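2-dehydropantoate 2-reductase (Bacillus subtilis, PDB 3EGO) probably catalyses the NADPH-dependent reduction of ketopantoate to pantoic acid, a step on the route to pantothenate. Local coordinates at residues Leu15-Tyr20 with Ile45-Lys49; Val27-Arg33 with Cys58-Ile64; Asn189-Ala193 with Ser247-Val253; Lys198-Leu203 with Cys239-Asn245. All coordinates share one frame; numbering follows the deposited sequence. Where two conformers were deposited one is given.

Contact 1: Leu15-Tyr20 with Ile45-Lys49; sequences LLCAYY and IRLYK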
loop_
_atom_site.group_PDB
_atom_site.type_symbol
_atom_site.label_atom_id
_atom_site.label_comp_id
_atom_site.label_asym_id
_atom_site.label_seq_id
_atom_site.Cartn_x
_atom_site.Cartn_y
_atom_site.Cartn_z
ATOM N N LEU A 15 -3.548 -20.929 23.975
ATOM C CA LEU A 15 -4.555 -21.929 24.317
ATOM C C LEU A 15 -4.135 -23.309 23.847
ATOM O O LEU A 15 -4.419 -24.303 24.493
ATOM C CB LEU A 15 -5.902 -21.549 23.687
ATOM C CG LEU A 15 -6.481 -20.210 24.227
ATOM C CD1 LEU A 15 -7.761 -19.853 23.419
ATOM C CD2 LEU A 15 -6.755 -20.283 25.712
ATOM N N LEU A 16 -3.538 -23.373 22.653
ATOM C CA LEU A 16 -3.065 -24.652 22.084
ATOM C C LEU A 16 -2.002 -25.263 23.004
ATOM O O LEU A 16 -2.081 -26.451 23.369
ATOM C CB LEU A 16 -2.434 -24.381 20.701
ATOM C CG LEU A 16 -1.930 -25.636 19.958
ATOM C CD1 LEU A 16 -3.044 -26.348 19.325
ATOM C CD2 LEU A 16 -0.928 -25.180 18.926
ATOM N N CYS A 17 -1.019 -24.446 23.425
ATOM C CA CYS A 17 0.020 -24.963 24.309
ATOM C C CYS A 17 -0.576 -25.364 25.662
ATOM O O CYS A 17 -0.190 -26.354 26.257
ATOM C CB CYS A 17 1.090 -23.881 24.565
ATOM S SG CYS A 17 2.112 -23.515 23.113
ATOM N N ALA A 18 -1.514 -24.562 26.165
ATOM C CA ALA A 18 -2.097 -24.861 27.482
ATOM C C ALA A 18 -2.826 -26.198 27.423
ATOM O O ALA A 18 -2.664 -27.004 28.310
ATOM C CB ALA A 18 -3.061 -23.732 27.884
ATOM N N TYR A 19 -3.607 -26.450 26.369
ATOM C CA TYR A 19 -4.291 -27.718 26.281
ATOM C C TYR A 19 -3.306 -28.916 26.331
ATOM O O TYR A 19 -3.411 -29.875 27.139
ATOM C CB TYR A 19 -5.177 -27.812 25.015
ATOM C CG TYR A 19 -5.744 -29.226 24.968
ATOM C CD1 TYR A 19 -6.828 -29.582 25.777
ATOM C CD2 TYR A 19 -5.129 -30.224 24.209
ATOM C CE1 TYR A 19 -7.301 -30.880 25.786
ATOM C CE2 TYR A 19 -5.579 -31.493 24.216
ATOM C CZ TYR A 19 -6.661 -31.824 25.030
ATOM O OH TYR A 19 -7.110 -33.121 25.034
ATOM N N TYR A 20 -2.303 -28.862 25.480
ATOM C CA TYR A 20 -1.497 -30.026 25.332
ATOM C C TYR A 20 -0.544 -30.209 26.489
ATOM O O TYR A 20 -0.276 -31.357 26.874
ATOM C CB TYR A 20 -0.776 -30.002 23.973
ATOM C CG TYR A 20 -1.630 -30.417 22.807
ATOM C CD1 TYR A 20 -2.043 -29.491 21.855
ATOM C CD2 TYR A 20 -1.986 -31.755 22.632
ATOM C CE1 TYR A 20 -2.798 -29.872 20.759
ATOM C CE2 TYR A 20 -2.734 -32.148 21.548
ATOM C CZ TYR A 20 -3.141 -31.188 20.606
ATOM O OH TYR A 20 -3.892 -31.572 19.497
ATOM N N ILE A 45 -10.350 -25.409 28.994
ATOM C CA ILE A 45 -10.029 -25.117 27.608
ATOM C C ILE A 45 -10.589 -26.201 26.716
ATOM O O ILE A 45 -10.456 -27.395 27.003
ATOM C CB ILE A 45 -8.488 -25.021 27.424
ATOM C CG1 ILE A 45 -7.986 -23.711 28.033
ATOM C CG2 ILE A 45 -8.108 -25.058 25.941
ATOM C CD1 ILE A 45 -6.510 -23.722 28.199
ATOM N N ARG A 46 -11.199 -25.808 25.617
ATOM C CA ARG A 46 -11.681 -26.786 24.665
ATOM C C ARG A 46 -10.756 -26.775 23.482
ATOM O O ARG A 46 -10.380 -25.722 23.001
ATOM C CB ARG A 46 -13.076 -26.419 24.175
ATOM C CG ARG A 46 -14.096 -26.261 25.287
ATOM C CD ARG A 46 -14.327 -27.580 26.035
ATOM N NE ARG A 46 -15.131 -27.419 27.250
ATOM C CZ ARG A 46 -16.464 -27.448 27.282
ATOM N NH1 ARG A 46 -17.100 -27.291 28.434
ATOM N NH2 ARG A 46 -17.165 -27.635 26.164
ATOM N N LEU A 47 -10.401 -27.947 22.999
ATOM C CA LEU A 47 -9.619 -27.985 21.781
ATOM C C LEU A 47 -10.387 -28.795 20.783
ATOM O O LEU A 47 -10.864 -29.899 21.114
ATOM C CB LEU A 47 -8.256 -28.624 22.043
ATOM C CG LEU A 47 -7.441 -28.754 20.751
ATOM C CD1 LEU A 47 -6.059 -28.094 20.924
ATOM C CD2 LEU A 47 -7.337 -30.206 20.438
ATOM N N TYR A 48 -10.516 -28.251 19.574
ATOM C CA TYR A 48 -11.190 -28.914 18.457
ATOM C C TYR A 48 -10.125 -29.453 17.506
ATOM O O TYR A 48 -9.137 -28.763 17.172
ATOM C CB TYR A 48 -12.080 -27.922 17.704
ATOM C CG TYR A 48 -13.209 -27.274 18.494
ATOM C CD1 TYR A 48 -14.536 -27.602 18.243
ATOM C CD2 TYR A 48 -12.946 -26.308 19.468
ATOM C CE1 TYR A 48 -15.583 -26.983 18.970
ATOM C CE2 TYR A 48 -13.949 -25.709 20.188
ATOM C CZ TYR A 48 -15.271 -26.041 19.940
ATOM O OH TYR A 48 -16.269 -25.425 20.662
ATOM N N LYS A 49 -10.279 -30.696 17.083
ATOM C CA LYS A 49 -9.308 -31.242 16.195
ATOM C C LYS A 49 -10.040 -32.193 15.312
ATOM O O LYS A 49 -10.360 -33.316 15.733
ATOM C CB LYS A 49 -8.193 -31.951 16.929
ATOM C CG LYS A 49 -7.054 -32.312 16.043
ATOM C CD LYS A 49 -5.876 -32.712 16.882
ATOM C CE LYS A 49 -6.259 -33.839 17.879
ATOM N NZ LYS A 49 -5.391 -33.833 19.139
#
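The ring of Tyr19 takes Leu47 over one face: Leu47 CB sits 4.1 Å from the centroid of the Tyr19 ring and 17° off its normal, a CH-pi contact shifted toward the rim. At the edge of that ring, in its plane, lies CD1 of Tyr20. The Tyr20 ring in turn has Tyr19 CD2 over the centre of one face and Leu16 CD1 in plane at its edge. Leu47 CD1, 3.7 Å from Tyr20 CE1, reaches that ring obliquely and also meets Leu16 CD1 at 3.8 Å, so one branched leucine fills the space between three helix residues. It can do this because its CG stands anti to the backbone N (chi1 177°), which sets CD1 between Leu16 and Tyr20 and leaves CD2 near Tyr20 OH. Beyond the rings Lys49 bends at chi3 and brings NZ to the edge of Tyr20, where it donates to Tyr20 OH at 2.7 Å. The same hydroxyl is bonded to ND1 of His136, and Phe166 and His163 also pack on this ring. A phenylalanine in place of Tyr20 would probably keep much of the ring packing but leave the Lys49 ammonium and His136 without their shared hydroxyl partner. At the other end Ile45 CD1 presses on Ala18 CB at 3.5 Å, a tight fit that suits a residue as small as alanine. The axes of segments 15-20 and 45-49 cross at 100°, close to perpendicular. The packing joins helix 12-22, whose start belongs to the glycine-rich stretch predicted to bind NADP, to strand 45-49, within the Rossmann-type domain of a ketopantoate reductase.

Contact 2: Val27-Arg33 with Cys58-Ile64; sequences VTVVTRR and CSADTSI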
loop_
_atom_site.group_PDB
_atom_site.type_symbol
_atom_site.label_atom_id
_atom_site.label_comp_id
_atom_site.label_asym_id
_atom_site.label_seq_id
_atom_site.Cartn_x
_atom_site.Cartn_y
_atom_site.Cartn_z
ATOM N N VAL A 27 -0.911 -26.390 34.468
ATOM C CA VAL A 27 -0.850 -25.190 33.622
ATOM C C VAL A 27 -1.746 -24.075 34.134
ATOM O O VAL A 27 -2.862 -24.317 34.584
ATOM C CB VAL A 27 -1.266 -25.517 32.149
ATOM C CG1 VAL A 27 -1.259 -24.273 31.295
ATOM C CG2 VAL A 27 -0.340 -26.576 31.570
ATOM N N THR A 28 -1.217 -22.864 34.059
ATOM C CA THR A 28 -1.988 -21.648 34.214
ATOM C C THR A 28 -1.797 -20.790 32.982
ATOM O O THR A 28 -0.657 -20.551 32.557
ATOM C CB THR A 28 -1.445 -20.832 35.374
ATOM O OG1 THR A 28 -1.237 -21.717 36.505
ATOM C CG2 THR A 28 -2.418 -19.708 35.753
ATOM N N VAL A 29 -2.910 -20.294 32.437
ATOM C CA VAL A 29 -2.863 -19.292 31.382
ATOM C C VAL A 29 -2.923 -17.921 32.017
ATOM O O VAL A 29 -3.846 -17.643 32.793
ATOM C CB VAL A 29 -4.046 -19.495 30.437
ATOM C CG1 VAL A 29 -4.086 -18.422 29.313
ATOM C CG2 VAL A 29 -3.913 -20.884 29.831
ATOM N N VAL A 30 -1.920 -17.097 31.732
ATOM C CA VAL A 30 -1.865 -15.733 32.242
ATOM C C VAL A 30 -2.356 -14.847 31.102
ATOM O O VAL A 30 -1.684 -14.698 30.072
ATOM C CB VAL A 30 -0.422 -15.348 32.670
ATOM C CG1 VAL A 30 -0.342 -13.867 33.096
ATOM C CG2 VAL A 30 0.099 -16.292 33.743
ATOM N N THR A 31 -3.574 -14.336 31.268
ATOM C CA THR A 31 -4.281 -13.567 30.237
ATOM C C THR A 31 -4.341 -12.115 30.709
ATOM O O THR A 31 -4.424 -11.857 31.892
ATOM C CB THR A 31 -5.757 -14.055 30.065
ATOM O OG1 THR A 31 -6.485 -13.882 31.288
ATOM C CG2 THR A 31 -5.843 -15.520 29.700
ATOM N N ARG A 32 -4.332 -11.157 29.793
ATOM C CA ARG A 32 -4.448 -9.765 30.221
ATOM C C ARG A 32 -5.879 -9.401 30.665
ATOM O O ARG A 32 -6.054 -8.518 31.518
ATOM C CB ARG A 32 -3.947 -8.802 29.136
ATOM C CG ARG A 32 -4.982 -8.458 28.050
ATOM C CD ARG A 32 -4.654 -7.127 27.396
ATOM N NE ARG A 32 -4.909 -5.980 28.277
ATOM C CZ ARG A 32 -4.151 -4.881 28.316
ATOM N NH1 ARG A 32 -3.075 -4.785 27.546
ATOM N NH2 ARG A 32 -4.458 -3.881 29.132
ATOM N N ARG A 33 -6.890 -10.088 30.119
ATOM C CA ARG A 33 -8.307 -9.828 30.512
ATOM C C ARG A 33 -8.887 -10.790 31.566
ATOM O O ARG A 33 -8.954 -12.010 31.366
ATOM C CB ARG A 33 -9.216 -9.799 29.288
ATOM C CG ARG A 33 -8.685 -8.928 28.168
ATOM C CD ARG A 33 -9.402 -9.214 26.859
ATOM N NE ARG A 33 -8.963 -10.438 26.176
ATOM C CZ ARG A 33 -9.741 -11.501 25.949
ATOM N NH1 ARG A 33 -11.005 -11.528 26.355
ATOM N NH2 ARG A 33 -9.254 -12.543 25.310
ATOM N N CYS A 58 -7.649 -26.086 33.429
ATOM C CA CYS A 58 -6.459 -25.240 33.414
ATOM C C CYS A 58 -6.690 -24.125 34.434
ATOM O O CYS A 58 -7.817 -23.679 34.565
ATOM C CB CYS A 58 -6.361 -24.632 31.996
ATOM S SG CYS A 58 -4.906 -23.733 31.573
ATOM N N SER A 59 -5.642 -23.637 35.094
ATOM C CA SER A 59 -5.792 -22.419 35.907
ATOM C C SER A 59 -5.546 -21.204 35.024
ATOM O O SER A 59 -5.040 -21.333 33.899
ATOM C CB SER A 59 -4.843 -22.410 37.115
ATOM O OG SER A 59 -4.977 -23.620 37.834
ATOM N N ALA A 60 -5.915 -20.025 35.517
ATOM C CA ALA A 60 -5.709 -18.794 34.783
ATOM C C ALA A 60 -5.500 -17.611 35.739
ATOM O O ALA A 60 -5.880 -17.667 36.912
ATOM C CB ALA A 60 -6.862 -18.544 33.835
ATOM N N ASP A 61 -4.894 -16.552 35.249
ATOM C CA ASP A 61 -4.588 -15.411 36.085
ATOM C C ASP A 61 -4.302 -14.253 35.160
ATOM O O ASP A 61 -4.151 -14.454 33.957
ATOM C CB ASP A 61 -3.351 -15.704 36.931
ATOM C CG ASP A 61 -3.406 -15.050 38.299
ATOM O OD1 ASP A 61 -3.202 -15.793 39.293
ATOM O OD2 ASP A 61 -3.646 -13.811 38.368
ATOM N N THR A 62 -4.212 -13.042 35.723
ATOM C CA THR A 62 -3.982 -11.853 34.939
ATOM C C THR A 62 -2.600 -11.346 35.299
ATOM O O THR A 62 -2.123 -10.353 34.783
ATOM C CB THR A 62 -5.075 -10.793 35.210
ATOM O OG1 THR A 62 -5.285 -10.684 36.614
ATOM C CG2 THR A 62 -6.402 -11.228 34.578
ATOM N N SER A 63 -1.940 -12.086 36.169
ATOM C CA SER A 63 -0.579 -11.739 36.512
ATOM C C SER A 63 0.227 -12.993 36.796
ATOM O O SER A 63 -0.321 -14.051 37.099
ATOM C CB SER A 63 -0.582 -10.792 37.715
ATOM O OG SER A 63 -1.208 -11.455 38.809
ATOM N N ILE A 64 1.539 -12.871 36.658
ATOM C CA ILE A 64 2.445 -13.964 37.002
ATOM C C ILE A 64 2.638 -13.878 38.508
ATOM O O ILE A 64 3.368 -13.024 39.013
ATOM C CB ILE A 64 3.819 -13.819 36.304
ATOM C CG1 ILE A 64 3.641 -13.691 34.789
ATOM C CG2 ILE A 64 4.760 -15.016 36.632
ATOM C CD1 ILE A 64 4.898 -13.325 34.078
#
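Parallel pairing of strands 26-30 and 52-61 belongs to the sheet of the Rossmann-type nucleotide-binding domain, beside the predicted NADP loop: Val29 lies near Gly10. Four backbone bonds zip the strands in parallel fashion. Ser59 N donates to Val27 O at 2.9 Å, Val29 N to Ser59 O, Asp61 N to Val29 O, and Thr31 N to Asp61 O at 2.8 Å. CA-H...O contacts, such as Ala60 CA to Val29 O at 3.0 Å, fill the gaps between them.

On the face that carries Val29 and Ala60, Val29 CG2 meets Cys58 SG at 3.5 Å in the conformer given, and Val27 CG1 touches the same sulfur. Ala18 of helix 12-22 covers both valines, and beta-branched side chains suit such a sheet packed against a helix. The other face bears Thr28, whose methyl CG2 lies 3.5 Å from Ala60 N, and Val30, whose CG1 reaches over the turn to Ser63 C at 3.8 Å.

At the strand end Asp61 OD2 takes Thr62 N at 2.8 Å on its anti lone pair, and Ser63 N from above the carboxylate plane; the bond from Ser63 N, two residues on, makes this an Asx turn. Arg33, just before helix 34-43, forms salt bridges with Glu35 and Asp131. The chemistry is thus divided: main-chain bonds fix the register and apolar side chains pack on the helix-covered face, while two backbone amides hold one carboxylate oxygen where the chain turns out of the sheet and would probably stabilise its negative charge.

Contact 3: Asn189-Ala193 with Ser247-Val253; sequences NPLTA and SSMLVDV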
loop_
_atom_site.group_PDB
_atom_site.type_symbol
_atom_site.label_atom_id
_atom_site.label_comp_id
_atom_site.label_asym_id
_atom_site.label_seq_id
_atom_site.Cartn_x
_atom_site.Cartn_y
_atom_site.Cartn_z
ATOM N N ASN A 189 4.491 -11.716 3.680
ATOM C CA ASN A 189 3.468 -10.954 4.449
ATOM C C ASN A 189 3.250 -9.458 4.116
ATOM O O ASN A 189 2.110 -9.005 3.915
ATOM C CB ASN A 189 3.722 -11.140 5.946
ATOM C CG ASN A 189 3.366 -12.570 6.441
ATOM O OD1 ASN A 189 3.163 -13.484 5.645
ATOM N ND2 ASN A 189 3.314 -12.748 7.751
ATOM N N PRO A 190 4.337 -8.663 4.130
ATOM C CA PRO A 190 4.234 -7.269 3.746
ATOM C C PRO A 190 3.717 -7.119 2.333
ATOM O O PRO A 190 2.912 -6.225 2.088
ATOM C CB PRO A 190 5.699 -6.773 3.811
ATOM C CG PRO A 190 6.425 -7.745 4.717
ATOM C CD PRO A 190 5.693 -9.052 4.585
ATOM N N LEU A 191 4.167 -7.980 1.405
ATOM C CA LEU A 191 3.766 -7.846 0.015
ATOM C C LEU A 191 2.306 -8.111 -0.201
ATOM O O LEU A 191 1.647 -7.379 -0.949
ATOM C CB LEU A 191 4.551 -8.782 -0.916
ATOM C CG LEU A 191 5.773 -8.203 -1.607
ATOM C CD1 LEU A 191 6.853 -7.915 -0.598
ATOM C CD2 LEU A 191 6.296 -9.181 -2.650
ATOM N N THR A 192 1.800 -9.181 0.415
ATOM C CA THR A 192 0.382 -9.509 0.328
ATOM C C THR A 192 -0.496 -8.451 0.990
ATOM O O THR A 192 -1.596 -8.148 0.519
ATOM C CB THR A 192 0.038 -10.902 0.923
ATOM O OG1 THR A 192 0.466 -10.973 2.269
ATOM C CG2 THR A 192 0.681 -12.030 0.122
ATOM N N ALA A 193 -0.008 -7.889 2.082
ATOM C CA ALA A 193 -0.728 -6.857 2.775
ATOM C C ALA A 193 -0.886 -5.652 1.872
ATOM O O ALA A 193 -1.929 -5.028 1.882
ATOM C CB ALA A 193 -0.020 -6.451 4.024
ATOM N N SER A 247 -2.519 -13.912 3.959
ATOM C CA SER A 247 -1.461 -13.962 4.959
ATOM C C SER A 247 -2.008 -13.297 6.207
ATOM O O SER A 247 -2.929 -12.505 6.122
ATOM C CB SER A 247 -0.229 -13.206 4.470
ATOM O OG SER A 247 -0.527 -11.823 4.483
ATOM N N SER A 248 -1.415 -13.573 7.360
ATOM C CA SER A 248 -1.835 -12.936 8.608
ATOM C C SER A 248 -1.723 -11.406 8.600
ATOM O O SER A 248 -2.471 -10.720 9.306
ATOM C CB SER A 248 -0.997 -13.463 9.759
ATOM O OG SER A 248 0.369 -13.131 9.569
ATOM N N MET A 249 -0.762 -10.873 7.834
ATOM C CA MET A 249 -0.568 -9.421 7.787
ATOM C C MET A 249 -1.633 -8.777 6.909
ATOM O O MET A 249 -2.094 -7.679 7.201
ATOM C CB MET A 249 0.867 -9.055 7.324
ATOM C CG MET A 249 1.223 -7.552 7.388
ATOM S SD MET A 249 3.050 -7.148 7.337
ATOM C CE MET A 249 3.599 -8.031 8.764
ATOM N N LEU A 250 -2.020 -9.453 5.839
ATOM C CA LEU A 250 -3.085 -8.973 4.981
ATOM C C LEU A 250 -4.374 -8.884 5.800
ATOM O O LEU A 250 -5.072 -7.872 5.795
ATOM C CB LEU A 250 -3.270 -9.906 3.791
ATOM C CG LEU A 250 -4.416 -9.591 2.818
ATOM C CD1 LEU A 250 -4.575 -8.058 2.587
ATOM C CD2 LEU A 250 -4.213 -10.332 1.494
ATOM N N VAL A 251 -4.643 -9.935 6.558
ATOM C CA VAL A 251 -5.791 -9.965 7.480
ATOM C C VAL A 251 -5.786 -8.822 8.517
ATOM O O VAL A 251 -6.797 -8.133 8.709
ATOM C CB VAL A 251 -5.871 -11.359 8.161
ATOM C CG1 VAL A 251 -6.782 -11.324 9.377
ATOM C CG2 VAL A 251 -6.333 -12.378 7.139
ATOM N N ASP A 252 -4.662 -8.611 9.177
ATOM C CA ASP A 252 -4.517 -7.516 10.110
ATOM C C ASP A 252 -4.807 -6.157 9.455
ATOM O O ASP A 252 -5.577 -5.369 9.964
ATOM C CB ASP A 252 -3.119 -7.520 10.696
ATOM C CG ASP A 252 -2.932 -8.584 11.771
ATOM O OD1 ASP A 252 -3.958 -9.194 12.164
ATOM O OD2 ASP A 252 -1.768 -8.781 12.231
ATOM N N VAL A 253 -4.206 -5.902 8.301
ATOM C CA VAL A 253 -4.445 -4.659 7.572
ATOM C C VAL A 253 -5.919 -4.445 7.174
ATOM O O VAL A 253 -6.471 -3.364 7.374
ATOM C CB VAL A 253 -3.557 -4.603 6.341
ATOM C CG1 VAL A 253 -4.078 -3.604 5.341
ATOM C CG2 VAL A 253 -2.116 -4.304 6.788
#
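Ala193 and Met249 form the apolar centre, Ala193 CB lying 3.8 Å from Met249 CG. A side chain of one carbon suits this place, since the backbones draw close: Ala193 CA and Leu250 CA are 3.9 Å apart. With CG anti to the backbone N (chi1 -174°), Met249 reaches across helix 174-195, and its SD comes to 3.8 Å from Pro190 N. The proline sits where that helix is kinked. Val253 CG2 also meets Ala193 CB, beside Met249 CG, and both methyls of Leu250 rest near the carbonyl of Thr192, CD2 being 3.5 Å from Thr192 O. Helix 280-291 packs on Pro190 and Ala193.

Further out, Asn189 lays CB against Met249 CB at 3.8 Å and its amide lies beside the start of helix 248-255, where OD1 is 3.6 Å from Ser247 CB. The polar edge is made by two hydroxyls: Thr192 OG1 and Ser247 OG are 2.6 Å apart and hydrogen-bonded, and Thr192 OG1 is also hydrogen-bonded to Ile188 O. Ser247 is the N-cap of helix 248-255, and its OG also accepts from Leu250 N at 3.1 Å.

Asn189 and Ser248 are both predicted substrate-binding residues, so the helices bring two parts of the probable site together. The Ser247 hydroxyl, shared between Thr192 and the first turn of helix 248-255, joins that helix to helix 174-195 and so probably helps to position Ser248.

Contact 4: Lys198-Leu203 with Cys239-Asn245; sequences KNGELL and CGQTKEN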
loop_
_atom_site.group_PDB
_atom_site.type_symbol
_atom_site.label_atom_id
_atom_site.label_comp_id
_atom_site.label_asym_id
_atom_site.label_seq_id
_atom_site.Cartn_x
_atom_site.Cartn_y
_atom_site.Cartn_z
ATOM N N LYS A 198 -4.121 -13.105 -2.464
ATOM C CA LYS A 198 -3.741 -14.337 -1.783
ATOM C C LYS A 198 -2.285 -14.640 -2.097
ATOM O O LYS A 198 -1.749 -14.137 -3.068
ATOM C CB LYS A 198 -4.667 -15.485 -2.207
ATOM C CG LYS A 198 -6.047 -15.407 -1.539
ATOM C CD LYS A 198 -7.185 -15.808 -2.474
ATOM C CE LYS A 198 -8.515 -15.838 -1.712
ATOM N NZ LYS A 198 -9.660 -16.383 -2.520
ATOM N N ASN A 199 -1.659 -15.466 -1.268
ATOM C CA ASN A 199 -0.252 -15.807 -1.390
ATOM C C ASN A 199 0.136 -16.310 -2.771
ATOM O O ASN A 199 1.232 -16.031 -3.244
ATOM C CB ASN A 199 0.138 -16.884 -0.373
ATOM C CG ASN A 199 0.141 -16.382 1.059
ATOM O OD1 ASN A 199 -0.294 -15.272 1.355
ATOM N ND2 ASN A 199 0.637 -17.217 1.965
ATOM N N GLY A 200 -0.739 -17.099 -3.397
ATOM C CA GLY A 200 -0.396 -17.698 -4.674
ATOM C C GLY A 200 -0.218 -16.646 -5.752
ATOM O O GLY A 200 0.520 -16.851 -6.711
ATOM N N GLU A 201 -0.899 -15.516 -5.595
ATOM C CA GLU A 201 -0.789 -14.445 -6.574
ATOM C C GLU A 201 0.629 -13.877 -6.673
ATOM O O GLU A 201 0.997 -13.319 -7.692
ATOM C CB GLU A 201 -1.819 -13.334 -6.324
ATOM C CG GLU A 201 -3.138 -13.495 -7.057
ATOM C CD GLU A 201 -3.700 -12.146 -7.528
ATOM O OE1 GLU A 201 -4.863 -11.826 -7.191
ATOM O OE2 GLU A 201 -2.966 -11.392 -8.218
ATOM N N LEU A 202 1.430 -14.043 -5.625
ATOM C CA LEU A 202 2.856 -13.654 -5.672
ATOM C C LEU A 202 3.686 -14.477 -6.660
ATOM O O LEU A 202 4.698 -14.003 -7.182
ATOM C CB LEU A 202 3.501 -13.767 -4.293
ATOM C CG LEU A 202 2.915 -12.832 -3.225
ATOM C CD1 LEU A 202 3.810 -12.808 -2.013
ATOM C CD2 LEU A 202 2.731 -11.412 -3.810
ATOM N N LEU A 203 3.266 -15.716 -6.898
ATOM C CA LEU A 203 4.045 -16.634 -7.711
ATOM C C LEU A 203 3.640 -16.559 -9.165
ATOM O O LEU A 203 4.481 -16.645 -10.063
ATOM C CB LEU A 203 3.860 -18.061 -7.200
ATOM C CG LEU A 203 4.499 -18.487 -5.887
ATOM C CD1 LEU A 203 4.158 -19.955 -5.676
ATOM C CD2 LEU A 203 6.011 -18.278 -5.903
ATOM N N CYS A 239 4.913 -20.310 -0.380
ATOM C CA CYS A 239 3.910 -19.592 -1.133
ATOM C C CYS A 239 2.972 -20.561 -1.829
ATOM O O CYS A 239 1.749 -20.371 -1.836
ATOM C CB CYS A 239 4.591 -18.769 -2.211
ATOM S SG CYS A 239 4.837 -17.108 -1.739
ATOM N N GLY A 240 3.570 -21.562 -2.472
ATOM C CA GLY A 240 2.821 -22.571 -3.209
ATOM C C GLY A 240 1.903 -23.357 -2.292
ATOM O O GLY A 240 0.728 -23.546 -2.593
ATOM N N GLN A 241 2.444 -23.797 -1.161
ATOM C CA GLN A 241 1.670 -24.546 -0.168
ATOM C C GLN A 241 0.492 -23.782 0.412
ATOM O O GLN A 241 -0.530 -24.394 0.761
ATOM C CB GLN A 241 2.570 -25.013 0.965
ATOM C CG GLN A 241 3.770 -25.807 0.493
ATOM C CD GLN A 241 4.749 -26.043 1.603
ATOM O OE1 GLN A 241 5.860 -26.509 1.369
ATOM N NE2 GLN A 241 4.353 -25.704 2.830
ATOM N N THR A 242 0.624 -22.457 0.516
ATOM C CA THR A 242 -0.441 -21.598 1.045
ATOM C C THR A 242 -1.154 -20.751 -0.037
ATOM O O THR A 242 -1.674 -19.683 0.248
ATOM C CB THR A 242 0.110 -20.689 2.148
ATOM O OG1 THR A 242 1.221 -19.930 1.643
ATOM C CG2 THR A 242 0.576 -21.520 3.350
ATOM N N LYS A 243 -1.203 -21.241 -1.271
ATOM C CA LYS A 243 -1.668 -20.428 -2.409
ATOM C C LYS A 243 -3.013 -19.721 -2.243
ATOM O O LYS A 243 -3.187 -18.606 -2.721
ATOM C CB LYS A 243 -1.621 -21.213 -3.740
ATOM C CG LYS A 243 -2.373 -22.555 -3.768
ATOM C CD LYS A 243 -2.372 -23.127 -5.191
ATOM C CE LYS A 243 -3.361 -24.282 -5.374
ATOM N NZ LYS A 243 -4.799 -23.910 -5.161
ATOM N N GLU A 244 -3.965 -20.370 -1.588
ATOM C CA GLU A 244 -5.321 -19.819 -1.444
ATOM C C GLU A 244 -5.497 -19.040 -0.138
ATOM O O GLU A 244 -6.575 -18.512 0.128
ATOM C CB GLU A 244 -6.374 -20.947 -1.507
ATOM C CG GLU A 244 -6.350 -21.788 -2.784
ATOM C CD GLU A 244 -6.728 -21.000 -4.038
ATOM O OE1 GLU A 244 -7.298 -19.887 -3.920
ATOM O OE2 GLU A 244 -6.459 -21.504 -5.152
ATOM N N ASN A 245 -4.435 -18.965 0.670
ATOM C CA ASN A 245 -4.518 -18.323 1.961
ATOM C C ASN A 245 -4.289 -16.818 1.836
ATOM O O ASN A 245 -3.498 -16.388 1.000
ATOM C CB ASN A 245 -3.432 -18.850 2.887
ATOM C CG ASN A 245 -3.628 -20.310 3.298
ATOM O OD1 ASN A 245 -4.683 -20.916 3.095
ATOM N ND2 ASN A 245 -2.596 -20.866 3.900
#
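Asn199 binds through backbone and side chain. Its N donates to Asn245 O at 3.1 Å, and its ND2 donates to Thr242 OG1 at 2.8 Å with the hydroxyl close to the amide plane. CG lies anti to the carbonyl carbon (chi1 -70°), which brings the amide to Thr242, whose hydroxyl is also bonded to Val238 O. Gly200 N donates to Lys243 O at 3.0 Å. Gly200 CA is 3.8 Å from Lys243 CB; a beta carbon on Gly200 would lie too close, so glycine suits the place.

Two type I beta turns, Lys198 to Glu201 and Thr242 to Asn245, face each other here in the all-helical C-terminal domain, beside helix 174-195. Asn199 is a predicted substrate-binding residue, and a leucine in its place would probably leave Thr242 OG1 without its amide donor and lose a polar group of that site.

Packing completes the contact on the helical side, where Leu203 CG lies 3.7 Å from Cys239 CB and Leu203 CD1 reaches the backbone of Gly240. Further out the aliphatic part of Lys198 lies along the turn, CG 3.6 Å from Glu244 O, while the Glu244 carboxylate takes Lys243 NZ in a salt bridge at 2.9 Å.

From the N terminus, helix 12-22 leads into strand 26-30, and both wait for partners further on: contact 1 closes when strand 45-49 arrives, contact 2 when strand 52-61 follows. The two therefore cross along the chain, and they touch, Ala18 packing on Val27, Val29 and Cys58, so helix and sheet of the Rossmann-type domain are tied as one block. The remaining contacts come later, in the helical C-terminal domain. Contact 3 spans from helix 174-195 to helix 248-255, and contact 4 opens and closes within that span. They meet where Thr192 packs on Asn199 and Leu202. The two pairs come no closer than about 15 Å between nearest atoms.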